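Local coordinates for protein ribulose bisphosphate carboxylase small chain (PDB 4F0H) that forms the small subunit of the carbon-fixing enzyme RuBisCO, probably helping to hold the catalytic large subunits together in a sixteen-chain assembly, at residues L14-E17 and Q18-K21. Residues are numbered along the deposited sequence; the frame is centred on the assembly and turned at random.
Sequences LTDE and QIKK
Thr15 and Gln18 turn toward each other through their first torsions: OG1 of Thr15 lies between its own backbone N and carbonyl carbon (chi1 53°), while CG of Gln18 sits beside its backbone N (chi1 -71°), sending the side chain back over the start of the helix. The result is a capping box. From the N-cap, Thr15 OG1 accepts the Gln18 backbone N at 3.2 Å in a nearly straight bond, and in return Gln18 OE1 takes the Thr15 N at 2.8 Å. That second bond is also close to linear, 165° at the hydrogen, and the N-H meets a lone pair of OE1 in the carbonyl plane. Two backbone N-H groups at the helix start thus gain side-chain acceptors, and the amide of Gln18 is pinned by its oxygen. A leucine in place of Gln18 would probably leave the Thr15 N-H without its acceptor and reduce the box to the threonine cap alone. Regular helical bonding takes over directly, with Ile19 N bound to Thr15 O at 3.0 Å and Lys20 N to Asp16 O at 3.1 Å. Just ahead of the cap, Leu14 runs at about a right angle to Gln18, its CD2 4.0 Å from Gln18 CB, and its own CB rests 3.8 Å from Ile19 CG1, the hydrophobic staple that often accompanies a capping box. Leu14 and Gln18 also pack on apolar side chains of another protein chain. Asp16, one residue into the helix, forms a salt bridge with Arg72 of helix 61-74. Ile19, the buried residue of this first turn, presses on Leu65 and Ile68 of that same helix and on Val100 of strand 93-101, while Leu14 reaches Phe98 of the strand, so the start of helix 16-28 is seated against both.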
loop_
_atom_site.group_PDB
_atom_site.type_symbol
_atom_site.label_atom_id
_atom_site.label_comp_id
_atom_site.label_asym_id
_atom_site.label_seq_id
_atom_site.Cartn_x
_atom_site.Cartn_y
_atom_site.Cartn_z
ATOM N N LEU B 14 6.537 18.792 -54.198
ATOM C CA LEU B 14 7.237 20.040 -54.540
ATOM C C LEU B 14 7.982 19.911 -55.840
ATOM O O LEU B 14 8.533 18.848 -56.082
ATOM C CB LEU B 14 8.254 20.370 -53.428
ATOM C CG LEU B 14 7.567 20.682 -52.097
ATOM C CD1 LEU B 14 8.624 21.012 -51.144
ATOM C CD2 LEU B 14 6.675 21.832 -52.281
ATOM N N THR B 15 8.073 20.960 -56.660
ATOM C CA THR B 15 8.969 20.850 -57.828
ATOM C C THR B 15 10.391 21.113 -57.360
ATOM O O THR B 15 10.579 21.588 -56.236
ATOM C CB THR B 15 8.653 21.914 -58.886
ATOM O OG1 THR B 15 8.670 23.189 -58.242
ATOM C CG2 THR B 15 7.257 21.664 -59.495
ATOM N N ASP B 16 11.393 20.830 -58.194
ATOM C CA ASP B 16 12.754 21.198 -57.806
ATOM C C ASP B 16 12.954 22.703 -57.598
ATOM O O ASP B 16 13.816 23.103 -56.808
ATOM C CB ASP B 16 13.799 20.691 -58.807
ATOM C CG ASP B 16 14.124 19.224 -58.628
ATOM O OD1 ASP B 16 15.073 18.744 -59.289
ATOM O OD2 ASP B 16 13.495 18.553 -57.801
ATOM N N GLU B 17 12.205 23.531 -58.319
ATOM C CA GLU B 17 12.211 24.972 -58.112
ATOM C C GLU B 17 11.753 25.304 -56.678
ATOM O O GLU B 17 12.422 26.055 -55.984
ATOM C CB GLU B 17 11.369 25.732 -59.167
ATOM C CG GLU B 17 11.939 25.632 -60.663
ATOM C CD GLU B 17 11.946 24.155 -61.223
ATOM O OE1 GLU B 17 12.924 23.763 -61.922
ATOM O OE2 GLU B 17 10.986 23.373 -60.954
ATOM N N GLN B 18 10.626 24.703 -56.266
ATOM C CA GLN B 18 10.100 24.830 -54.920
ATOM C C GLN B 18 11.093 24.369 -53.850
ATOM O O GLN B 18 11.275 25.077 -52.853
ATOM C CB GLN B 18 8.749 24.126 -54.797
ATOM C CG GLN B 18 7.719 24.892 -55.542
ATOM C CD GLN B 18 6.413 24.190 -55.565
ATOM O OE1 GLN B 18 6.316 23.029 -55.958
ATOM N NE2 GLN B 18 5.397 24.863 -55.099
ATOM N N ILE B 19 11.803 23.269 -54.104
ATOM C CA ILE B 19 12.674 22.727 -53.104
ATOM C C ILE B 19 13.814 23.737 -52.904
ATOM O O ILE B 19 14.192 24.103 -51.773
ATOM C CB ILE B 19 13.190 21.373 -53.537
ATOM C CG1 ILE B 19 12.040 20.365 -53.406
ATOM C CG2 ILE B 19 14.383 20.978 -52.678
ATOM C CD1 ILE B 19 12.318 19.088 -53.968
ATOM N N LYS B 20 14.296 24.246 -54.021
ATOM C CA LYS B 20 15.399 25.134 -54.018
ATOM C C LYS B 20 15.063 26.375 -53.160
ATOM O O LYS B 20 15.934 26.862 -52.448
ATOM C CB LYS B 20 15.725 25.463 -55.482
ATOM C CG LYS B 20 16.896 26.311 -55.696
ATOM C CD LYS B 20 16.518 27.740 -55.734
ATOM C CE LYS B 20 17.790 28.622 -55.743
ATOM N NZ LYS B 20 17.377 30.060 -55.655
ATOM N N LYS B 21 13.819 26.868 -53.222
ATOM C CA LYS B 21 13.469 28.025 -52.456
ATOM C C LYS B 21 13.381 27.678 -50.950
ATOM O O LYS B 21 13.718 28.527 -50.134
ATOM C CB LYS B 21 12.202 28.717 -52.936
ATOM C CG LYS B 21 12.255 29.135 -54.421
ATOM C CD LYS B 21 10.992 29.926 -54.850
ATOM C CE LYS B 21 11.016 30.318 -56.388
ATOM N NZ LYS B 21 11.126 29.188 -57.371
#